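Local coordinates for microtubule-associated protein 1 light chain 3 (Plasmodium falciparum, PDB 4EOY) that adopts the ubiquitin fold of the Atg8 family and binds its partner Atg3, as seen with an Atg3 peptide, an interaction probably serving Atg8 lipid conjugation, at residues 9-14 with 48-53; 30-35 with 105-110; 62-67 with 95-100; 71-74 with 80-83. The protein carries 3 engineered substitutions. One frame throughout, in Å; residues are numbered along the deposited sequence.

All four contacts belong to a ubiquitin-like Atg8 protein. Contacts 1 and 2 have centres about 15 Å apart and meet at neighbouring strands 31-38 and 51-55 of the mixed four-stranded sheet; their segments alternate along the chain. Contact 2 closes a long loop of chain that holds contact 3, and contact 3 in turn encloses contact 4. Both of these use helix 60-72. Contacts 2 and 3, with centres about 12 Å apart, touch through Leu106 and Pro97. Contact 4 is more remote, its centre about 17 Å from that of the chain. Strands 31-38 and 51-55 and helix 60-72 thus carry both contacts 1 to 3 and residues that bind the Atg3 peptide.

Contact 1: residues 9-14 with 48-53; sequences KDEVSF and EKKKFL. With CA (calcium ion), chain I.
The flat carboxylate of Glu11 meets the ammonium group of Lys50, whose NZ is tilted out of the plane of CD, OE1 and OE2. Of the two oxygens OE1 is the nearer, 3.4 Å from Lys50 NZ, and this pair makes a salt bridge whose hydrogen bond is weak. Glu11 OE2 lies 3.8 Å from the same NZ. The two chains run at each other from opposite directions. Lys50 starts with CG wedged between its backbone N and carbonyl carbon (chi1 60°), then stretches straight to NZ, which lets a residue just ahead of strand 51-55 span the gap to helix 8-11; the backbones stay far apart, with Glu11 CA and Lys50 CA 12.9 Å from each other. Further along the first segment, Ser13 is the N-cap of helix 14-27, its OG reaching Asn16 N in a weak hydrogen bond. Ser13 O (1.9 Å) and Phe14 O (2.0 Å) are modelled as ligands of the calcium ion; these distances are shorter than usual for calcium, and the geometry is to be read with caution. On the other segment, Lys51 and Leu53 offer backbone hydrogen bonds to the bound Atg3 peptide. With only 61 Å² buried, this is a marginal surface ion pair; helix 8-11 has other ties through Lys9, to Asp112 and Tyr118. Lys50 NZ bridges two acids, of which Glu37 on the adjacent strand 31-38 is the stronger partner, and the pairing probably favours the charged forms of all three.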
# COMPACT_ATOMS: atom_id res chain seq x y z
N LYS A 9 -4.73 7.07 -9.92
CA LYS A 9 -5.51 7.02 -11.16
C LYS A 9 -5.70 8.42 -11.76
O LYS A 9 -5.79 8.58 -12.97
CB LYS A 9 -6.86 6.36 -10.90
CG LYS A 9 -6.74 4.92 -10.43
CD LYS A 9 -8.09 4.25 -10.25
CE LYS A 9 -7.92 2.75 -10.12
NZ LYS A 9 -9.20 2.07 -9.78
N ASP A 10 -5.74 9.43 -10.89
CA ASP A 10 -5.85 10.82 -11.32
C ASP A 10 -4.49 11.38 -11.75
O ASP A 10 -4.41 12.34 -12.52
CB ASP A 10 -6.45 11.67 -10.19
CG ASP A 10 -7.61 10.97 -9.46
OD1 ASP A 10 -8.06 9.89 -9.90
OD2 ASP A 10 -8.07 11.50 -8.43
N GLU A 11 -3.43 10.77 -11.22
CA GLU A 11 -2.06 11.20 -11.47
C GLU A 11 -1.51 10.62 -12.77
O GLU A 11 -0.85 11.34 -13.53
CB GLU A 11 -1.14 10.74 -10.33
CG GLU A 11 -1.14 11.64 -9.11
CD GLU A 11 -0.65 10.93 -7.85
OE1 GLU A 11 -1.12 11.28 -6.75
OE2 GLU A 11 0.21 10.03 -7.97
N VAL A 12 -1.75 9.33 -12.98
CA VAL A 12 -1.21 8.58 -14.13
C VAL A 12 -2.34 7.96 -14.95
O VAL A 12 -3.28 7.43 -14.39
CB VAL A 12 -0.32 7.41 -13.67
CG1 VAL A 12 0.31 6.71 -14.86
CG2 VAL A 12 0.75 7.88 -12.69
N SER A 13 -2.21 7.98 -16.27
CA SER A 13 -3.22 7.39 -17.16
C SER A 13 -3.29 5.87 -17.05
O SER A 13 -2.29 5.24 -16.74
CB SER A 13 -2.88 7.73 -18.62
OG SER A 13 -1.60 7.23 -18.96
N PHE A 14 -4.46 5.30 -17.35
CA PHE A 14 -4.67 3.84 -17.29
C PHE A 14 -3.61 3.06 -18.08
O PHE A 14 -3.12 2.02 -17.63
CB PHE A 14 -6.06 3.45 -17.81
CG PHE A 14 -6.27 1.95 -17.92
CD1 PHE A 14 -6.64 1.21 -16.81
CD2 PHE A 14 -6.09 1.30 -19.13
CE1 PHE A 14 -6.83 -0.16 -16.92
CE2 PHE A 14 -6.27 -0.07 -19.23
CZ PHE A 14 -6.64 -0.80 -18.12
N GLU A 48 4.10 10.46 1.61
CA GLU A 48 4.69 10.91 0.34
C GLU A 48 5.12 9.73 -0.51
O GLU A 48 5.06 9.82 -1.75
CB GLU A 48 5.87 11.85 0.59
CG GLU A 48 5.52 13.07 1.42
CD GLU A 48 6.62 14.12 1.43
OE1 GLU A 48 7.81 13.74 1.44
OE2 GLU A 48 6.28 15.32 1.43
N LYS A 49 5.57 8.66 0.14
CA LYS A 49 5.91 7.40 -0.53
C LYS A 49 4.83 6.35 -0.29
O LYS A 49 4.60 5.92 0.85
CB LYS A 49 7.29 6.90 -0.07
CG LYS A 49 8.43 7.54 -0.85
CD LYS A 49 9.77 6.85 -0.62
CE LYS A 49 10.61 7.57 0.41
NZ LYS A 49 11.13 8.88 -0.06
N LYS A 50 4.17 5.95 -1.38
CA LYS A 50 2.97 5.11 -1.29
C LYS A 50 2.97 3.87 -2.18
O LYS A 50 2.00 3.11 -2.19
CB LYS A 50 1.73 5.95 -1.59
CG LYS A 50 1.71 6.59 -2.97
CD LYS A 50 0.47 7.43 -3.14
CE LYS A 50 0.24 7.82 -4.59
NZ LYS A 50 -1.08 8.50 -4.73
N LYS A 51 4.07 3.64 -2.89
CA LYS A 51 4.18 2.48 -3.78
C LYS A 51 5.09 1.44 -3.14
O LYS A 51 6.20 1.75 -2.74
CB LYS A 51 4.75 2.91 -5.14
CG LYS A 51 3.95 4.00 -5.82
CD LYS A 51 3.77 3.78 -7.31
CE LYS A 51 5.08 3.90 -8.07
NZ LYS A 51 4.91 3.73 -9.54
N PHE A 52 4.59 0.21 -3.05
CA PHE A 52 5.30 -0.88 -2.42
C PHE A 52 5.44 -2.05 -3.38
O PHE A 52 4.53 -2.33 -4.17
CB PHE A 52 4.52 -1.36 -1.20
CG PHE A 52 4.58 -0.42 -0.06
CD1 PHE A 52 3.83 0.73 -0.06
CD2 PHE A 52 5.43 -0.68 1.02
CE1 PHE A 52 3.89 1.61 1.00
CE2 PHE A 52 5.50 0.20 2.09
CZ PHE A 52 4.73 1.35 2.07
N LEU A 53 6.57 -2.73 -3.29
CA LEU A 53 6.81 -3.95 -4.04
C LEU A 53 6.95 -5.04 -3.00
O LEU A 53 8.03 -5.22 -2.42
CB LEU A 53 8.06 -3.78 -4.89
CG LEU A 53 8.18 -4.60 -6.16
CD1 LEU A 53 6.91 -4.50 -7.00
CD2 LEU A 53 9.39 -4.13 -6.96
CA CA I . -1.88 3.45 -17.00

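Contact 2: residues 30-35 with 105-110; sequences NRIPVV and DLYEMY
Ile32 lies over one face of the Tyr107 ring, packing strand 31-38 of the ubiquitin-like sheet against helix 103-110. Its CG2 makes a CH-pi contact 4.1 Å from the centroid of the Tyr107 ring, 23° off the normal and shifted toward the rim on the CG side. The other branch works too: Ile32 CD1 comes within 3.7 Å of Tyr107 CB, so the two arms of the isoleucine hold the root of the tyrosine as well as its ring. CG1 of Ile32 sits between the backbone N and carbonyl carbon (chi1 63°), which spreads the two branches along the aromatic side chain. Pro33 adds a contact from the next position, with CD 3.9 Å from Tyr107 CE1. All three residues are buried.

Outward from these, the Tyr107 side chain also touches Leu117 of the neighbouring strand 117-122, while Ile32 touches Met103 and Gln104 one turn earlier on the helix and Val54 on strand 51-55. Pro33 has a further neighbour in an aromatic side chain of the bound Atg3 peptide, so Pro33 touches both the peptide and Tyr107. CG of the tyrosine is anti to the backbone N (chi1 -173°), which turns the ring toward Ile32 and Pro33; at its far end Tyr107 OH is hydrogen-bonded to the carbonyl oxygen of Gly115.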
# COMPACT_ATOMS: atom_id res chain seq x y z
N ASN A 30 8.18 -12.48 -8.30
CA ASN A 30 7.93 -12.89 -6.92
C ASN A 30 7.50 -11.74 -5.99
O ASN A 30 7.42 -11.94 -4.77
CB ASN A 30 9.17 -13.57 -6.34
CG ASN A 30 9.56 -14.82 -7.10
OD1 ASN A 30 8.73 -15.45 -7.77
ND2 ASN A 30 10.82 -15.18 -7.00
N ARG A 31 7.26 -10.56 -6.54
CA ARG A 31 6.77 -9.41 -5.75
C ARG A 31 5.51 -8.82 -6.38
O ARG A 31 5.29 -8.92 -7.60
CB ARG A 31 7.86 -8.35 -5.63
CG ARG A 31 9.05 -8.76 -4.76
CD ARG A 31 10.04 -7.62 -4.54
NE ARG A 31 11.00 -7.87 -3.45
CZ ARG A 31 10.95 -7.35 -2.21
NH1 ARG A 31 9.97 -6.53 -1.83
NH2 ARG A 31 11.90 -7.65 -1.33
N ILE A 32 4.65 -8.22 -5.55
CA ILE A 32 3.42 -7.61 -6.05
C ILE A 32 3.42 -6.10 -5.88
O ILE A 32 3.87 -5.59 -4.85
CB ILE A 32 2.15 -8.24 -5.43
CG1 ILE A 32 2.10 -8.02 -3.93
CG2 ILE A 32 2.14 -9.74 -5.72
CD1 ILE A 32 0.75 -8.35 -3.34
N PRO A 33 2.96 -5.37 -6.91
CA PRO A 33 2.91 -3.93 -6.81
C PRO A 33 1.67 -3.46 -6.03
O PRO A 33 0.54 -3.78 -6.40
CB PRO A 33 2.85 -3.48 -8.28
CG PRO A 33 2.23 -4.62 -9.00
CD PRO A 33 2.67 -5.85 -8.27
N VAL A 34 1.91 -2.69 -4.97
CA VAL A 34 0.87 -2.21 -4.09
C VAL A 34 0.95 -0.69 -3.99
O VAL A 34 2.05 -0.15 -3.85
CB VAL A 34 1.00 -2.81 -2.69
CG1 VAL A 34 -0.04 -2.22 -1.76
CG2 VAL A 34 0.87 -4.31 -2.75
N VAL A 35 -0.20 -0.02 -4.07
CA VAL A 35 -0.30 1.42 -3.87
C VAL A 35 -1.19 1.67 -2.66
O VAL A 35 -2.28 1.12 -2.56
CB VAL A 35 -0.90 2.13 -5.09
CG1 VAL A 35 -0.79 3.65 -4.93
CG2 VAL A 35 -0.18 1.70 -6.35
N ASP A 105 -2.46 -13.68 -2.24
CA ASP A 105 -3.88 -13.99 -2.27
C ASP A 105 -4.68 -12.71 -2.47
O ASP A 105 -5.51 -12.62 -3.37
CB ASP A 105 -4.28 -14.73 -0.99
CG ASP A 105 -3.77 -16.14 -0.97
OD1 ASP A 105 -3.87 -16.83 -2.04
OD2 ASP A 105 -3.28 -16.58 0.10
N LEU A 106 -4.36 -11.70 -1.67
CA LEU A 106 -4.95 -10.38 -1.84
C LEU A 106 -4.79 -9.92 -3.27
O LEU A 106 -5.74 -9.40 -3.86
CB LEU A 106 -4.31 -9.37 -0.88
CG LEU A 106 -5.10 -9.09 0.39
CD1 LEU A 106 -5.28 -10.37 1.18
CD2 LEU A 106 -4.44 -8.00 1.24
N TYR A 107 -3.59 -10.11 -3.83
CA TYR A 107 -3.32 -9.68 -5.19
C TYR A 107 -4.21 -10.42 -6.16
O TYR A 107 -4.87 -9.81 -6.98
CB TYR A 107 -1.85 -9.90 -5.55
CG TYR A 107 -1.46 -9.32 -6.88
CD1 TYR A 107 -1.29 -7.96 -7.03
CD2 TYR A 107 -1.25 -10.12 -7.98
CE1 TYR A 107 -0.94 -7.41 -8.24
CE2 TYR A 107 -0.89 -9.58 -9.21
CZ TYR A 107 -0.73 -8.22 -9.33
OH TYR A 107 -0.37 -7.64 -10.53
N GLU A 108 -4.22 -11.75 -6.09
CA GLU A 108 -5.06 -12.55 -7.00
C GLU A 108 -6.56 -12.21 -6.84
O GLU A 108 -7.26 -12.12 -7.82
CB GLU A 108 -4.77 -14.05 -6.83
CG GLU A 108 -3.37 -14.44 -7.32
CD GLU A 108 -2.98 -15.89 -7.04
OE1 GLU A 108 -3.84 -16.72 -6.63
OE2 GLU A 108 -1.79 -16.22 -7.24
N MET A 109 -7.02 -11.95 -5.62
CA MET A 109 -8.44 -11.69 -5.37
C MET A 109 -8.90 -10.26 -5.71
O MET A 109 -9.98 -10.09 -6.28
CB MET A 109 -8.77 -11.98 -3.91
CG MET A 109 -8.99 -13.44 -3.61
SD MET A 109 -9.49 -13.70 -1.90
CE MET A 109 -7.98 -13.27 -1.03
N TYR A 110 -8.10 -9.26 -5.37
CA TYR A 110 -8.53 -7.85 -5.40
C TYR A 110 -7.71 -6.95 -6.31
O TYR A 110 -7.92 -5.75 -6.34
CB TYR A 110 -8.54 -7.27 -3.98
CG TYR A 110 -9.41 -8.05 -3.01
CD1 TYR A 110 -10.77 -8.19 -3.24
CD2 TYR A 110 -8.88 -8.63 -1.88
CE1 TYR A 110 -11.57 -8.89 -2.36
CE2 TYR A 110 -9.68 -9.35 -1.00
CZ TYR A 110 -11.02 -9.47 -1.26
OH TYR A 110 -11.81 -10.19 -0.38

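Contact 3: residues 62-67 with 95-100; sequences EFKFIL and IVPKTG
Lys64 carries most of this contact: 87 Å² of it is buried by the 95-100 loop, and its ammonium group makes two hydrogen bonds there. Lys64 NZ gives one to Thr99 OG1 at 2.7 Å and one to the backbone oxygen of Pro97 at 3.0 Å. The two acceptors stand about 97° apart as seen from NZ, close to the spread of two N-H bonds, so the group can serve both at once. The lysine chain bends at its third torsion (chi3 -73°), which brings NZ to both acceptors. At Pro97 O the donor arrives tilted 30° from the carbonyl plane.

Thr99, with 34 Å² covered, crosses the lysine at about a right angle. Its OG1 is also 3.3 Å from Lys64 CE, so the hydroxyl oxygen leans over the end of the aliphatic chain as well as its charge. Pro97 has 29 Å² covered and presents its ring to the same chain, with CB 4.2 Å from Lys64 CD; the proline thus offers an apolar surface to the methylenes and a carbonyl to the ammonium group.

The Lys64 side chain also touches Leu90 of strand 89-92, its contact with the main sheet. The loop itself, which runs from strand 89-92 to helix 103-110, is linked to both neighbouring helices: a backbone hydrogen bond between Thr99 and Gly61 ties it to the start of helix 60-72, and Pro97 packs on Leu106 of helix 103-110.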
# COMPACT_ATOMS: atom_id res chain seq x y z
N GLU A 62 1.66 -9.33 8.60
CA GLU A 62 3.00 -8.77 8.66
C GLU A 62 3.06 -7.45 7.90
O GLU A 62 3.61 -6.47 8.38
CB GLU A 62 4.03 -9.76 8.11
CG GLU A 62 4.15 -11.05 8.91
CD GLU A 62 4.96 -12.13 8.21
OE1 GLU A 62 5.04 -12.13 6.96
OE2 GLU A 62 5.51 -13.01 8.91
N PHE A 63 2.48 -7.44 6.70
CA PHE A 63 2.48 -6.22 5.88
C PHE A 63 1.68 -5.09 6.53
O PHE A 63 2.09 -3.90 6.46
CB PHE A 63 1.94 -6.49 4.49
CG PHE A 63 1.92 -5.27 3.62
CD1 PHE A 63 3.10 -4.63 3.28
CD2 PHE A 63 0.71 -4.73 3.17
CE1 PHE A 63 3.10 -3.50 2.48
CE2 PHE A 63 0.71 -3.60 2.38
CZ PHE A 63 1.89 -2.99 2.03
N LYS A 64 0.56 -5.47 7.16
CA LYS A 64 -0.23 -4.55 7.98
C LYS A 64 0.59 -3.92 9.12
O LYS A 64 0.45 -2.74 9.40
CB LYS A 64 -1.47 -5.26 8.57
CG LYS A 64 -2.58 -5.52 7.55
CD LYS A 64 -3.96 -5.72 8.18
CE LYS A 64 -4.09 -7.05 8.89
NZ LYS A 64 -5.52 -7.35 9.21
N PHE A 65 1.42 -4.72 9.78
CA PHE A 65 2.31 -4.18 10.83
C PHE A 65 3.28 -3.17 10.24
O PHE A 65 3.41 -2.07 10.73
CB PHE A 65 3.07 -5.31 11.51
CG PHE A 65 4.11 -4.84 12.49
CD1 PHE A 65 5.40 -4.55 12.07
CD2 PHE A 65 3.79 -4.69 13.84
CE1 PHE A 65 6.36 -4.11 12.97
CE2 PHE A 65 4.75 -4.26 14.74
CZ PHE A 65 6.03 -3.97 14.31
N ILE A 66 3.94 -3.54 9.16
CA ILE A 66 4.85 -2.64 8.46
C ILE A 66 4.15 -1.36 8.02
O ILE A 66 4.69 -0.25 8.12
CB ILE A 66 5.46 -3.34 7.22
CG1 ILE A 66 6.37 -4.51 7.66
CG2 ILE A 66 6.20 -2.35 6.35
CD1 ILE A 66 6.82 -5.39 6.52
N LEU A 67 2.93 -1.49 7.52
CA LEU A 67 2.21 -0.32 6.98
C LEU A 67 1.78 0.64 8.10
O LEU A 67 1.79 1.85 7.91
CB LEU A 67 1.00 -0.78 6.16
CG LEU A 67 0.50 0.16 5.07
CD1 LEU A 67 1.63 0.59 4.16
CD2 LEU A 67 -0.58 -0.53 4.26
N ILE A 95 -12.92 -3.78 2.15
CA ILE A 95 -13.00 -4.77 3.23
C ILE A 95 -11.71 -4.91 4.02
O ILE A 95 -10.65 -4.49 3.57
CB ILE A 95 -13.43 -6.17 2.73
CG1 ILE A 95 -12.43 -6.75 1.73
CG2 ILE A 95 -14.81 -6.12 2.12
CD1 ILE A 95 -12.53 -8.24 1.58
N VAL A 96 -11.80 -5.50 5.21
CA VAL A 96 -10.65 -5.65 6.08
C VAL A 96 -9.74 -6.75 5.53
O VAL A 96 -10.18 -7.87 5.32
CB VAL A 96 -11.07 -5.99 7.52
CG1 VAL A 96 -9.82 -6.24 8.38
CG2 VAL A 96 -11.93 -4.87 8.11
N PRO A 97 -8.45 -6.43 5.31
CA PRO A 97 -7.57 -7.50 4.87
C PRO A 97 -7.51 -8.62 5.90
O PRO A 97 -7.35 -8.35 7.10
CB PRO A 97 -6.20 -6.81 4.75
CG PRO A 97 -6.49 -5.34 4.74
CD PRO A 97 -7.73 -5.17 5.55
N LYS A 98 -7.65 -9.87 5.43
CA LYS A 98 -7.67 -11.06 6.29
C LYS A 98 -6.24 -11.38 6.75
O LYS A 98 -5.35 -11.62 5.92
CB LYS A 98 -8.26 -12.25 5.52
CG LYS A 98 -9.12 -13.19 6.34
CD LYS A 98 -10.25 -13.73 5.49
CE LYS A 98 -10.99 -14.86 6.18
NZ LYS A 98 -12.31 -15.13 5.54
N THR A 99 -6.02 -11.39 8.06
CA THR A 99 -4.66 -11.39 8.61
C THR A 99 -3.88 -12.65 8.25
O THR A 99 -2.67 -12.57 7.99
CB THR A 99 -4.67 -11.15 10.13
OG1 THR A 99 -5.04 -9.78 10.39
CG2 THR A 99 -3.30 -11.41 10.75
N GLY A 100 -4.56 -13.80 8.20
CA GLY A 100 -3.90 -15.09 7.99
C GLY A 100 -3.68 -15.53 6.55
O GLY A 100 -3.46 -16.71 6.30

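Contact 4: residues 71-74 with 80-83; sequences INQS and MKLF
Ser74 and Leu82 are joined by two backbone hydrogen bonds, one each way. Ser74 N donates to Leu82 O at 2.9 Å, in the plane of that carbonyl, and Leu82 N returns one to Ser74 O at 2.8 Å, nearly in line with the C=O bond. Both are close to straight, with N-H...O angles just under 160°. Around them the backbone adds CA-H...O contacts: Gln73 CA lies 3.2 Å from Leu82 O, so that oxygen receives both an amide and a carbon-bound hydrogen, and Phe83 CA lies 3.4 Å from Asn72 O.

Strands 73-75 and 81-83 thus form a small antiparallel hairpin, lying in the chain between helix 60-72 and strand 89-92 of the ubiquitin-like fold. Ser74 and Leu82 are a hydrogen-bonded pair, Gln73 and Phe83 a non-hydrogen-bonded one. A backbone hydrogen bond between Asn72 and Arg84 continues the pairing beyond these.

On the face shared by Gln73 and Phe83, Gln73 CG is 4.1 Å from Phe83 CB, and the amide plane stands nearly upright, 87° from the ring. The Gln73 chain extends past CG to put OE1 against the Lys81 chain, which it crosses at about a right angle, 3.3 Å from Lys81 CD. Phe83, its CG anti to the backbone N (chi1 168°), sends the ring toward Asn72, where CE1 comes within 3.5 Å of Asn72 CB. Asn72 ND2 makes a weak hydrogen bond to the carbonyl oxygen of Arg86. Leu82 and Ser74 project from the other face, where Ser74 OG passes near Leu82 CB.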
# COMPACT_ATOMS: atom_id res chain seq x y z
N ILE A 71 2.98 4.63 8.00
CA ILE A 71 2.01 5.74 8.01
C ILE A 71 2.25 6.68 9.19
O ILE A 71 2.02 7.90 9.10
CB ILE A 71 0.56 5.23 8.05
CG1 ILE A 71 0.23 4.49 6.75
CG2 ILE A 71 -0.41 6.39 8.26
CD1 ILE A 71 -0.92 3.50 6.86
N ASN A 72 2.74 6.12 10.30
CA ASN A 72 2.97 6.89 11.51
C ASN A 72 4.38 7.47 11.68
O ASN A 72 4.65 8.12 12.68
CB ASN A 72 2.60 6.05 12.73
CG ASN A 72 1.11 5.86 12.85
OD1 ASN A 72 0.33 6.78 12.60
ND2 ASN A 72 0.69 4.67 13.24
N GLN A 73 5.26 7.25 10.71
CA GLN A 73 6.64 7.73 10.74
C GLN A 73 6.83 8.86 9.76
O GLN A 73 6.26 8.83 8.67
CB GLN A 73 7.63 6.61 10.39
CG GLN A 73 7.89 5.66 11.54
CD GLN A 73 8.69 4.44 11.13
OE1 GLN A 73 9.37 4.45 10.10
NE2 GLN A 73 8.61 3.38 11.93
N SER A 74 7.64 9.84 10.14
CA SER A 74 8.08 10.88 9.21
C SER A 74 9.55 11.16 9.42
O SER A 74 10.10 10.87 10.49
CB SER A 74 7.25 12.17 9.37
OG SER A 74 7.43 12.78 10.64
N MET A 80 17.33 9.13 11.19
CA MET A 80 16.31 9.32 12.23
C MET A 80 14.93 9.40 11.59
O MET A 80 14.76 9.93 10.49
CB MET A 80 16.59 10.60 13.01
CG MET A 80 15.93 10.69 14.37
SD MET A 80 16.92 9.83 15.60
CE MET A 80 18.20 11.05 15.91
N LYS A 81 13.95 8.87 12.31
CA LYS A 81 12.56 8.96 11.93
C LYS A 81 11.73 9.19 13.17
O LYS A 81 11.98 8.58 14.19
CB LYS A 81 12.11 7.68 11.24
CG LYS A 81 12.35 7.71 9.74
CD LYS A 81 11.79 6.47 9.06
CE LYS A 81 11.35 6.76 7.63
NZ LYS A 81 12.41 7.44 6.85
N LEU A 82 10.75 10.09 13.07
CA LEU A 82 9.83 10.39 14.17
C LEU A 82 8.60 9.52 14.02
O LEU A 82 7.97 9.54 12.98
CB LEU A 82 9.44 11.87 14.14
CG LEU A 82 8.46 12.39 15.21
CD1 LEU A 82 8.93 12.00 16.61
CD2 LEU A 82 8.29 13.90 15.10
N PHE A 83 8.27 8.75 15.06
CA PHE A 83 7.09 7.89 15.10
C PHE A 83 6.10 8.44 16.11
O PHE A 83 6.41 8.50 17.30
CB PHE A 83 7.50 6.47 15.50
CG PHE A 83 6.34 5.56 15.85
CD1 PHE A 83 5.42 5.18 14.88
CD2 PHE A 83 6.18 5.07 17.14
CE1 PHE A 83 4.36 4.36 15.19
CE2 PHE A 83 5.11 4.24 17.45
CZ PHE A 83 4.20 3.89 16.47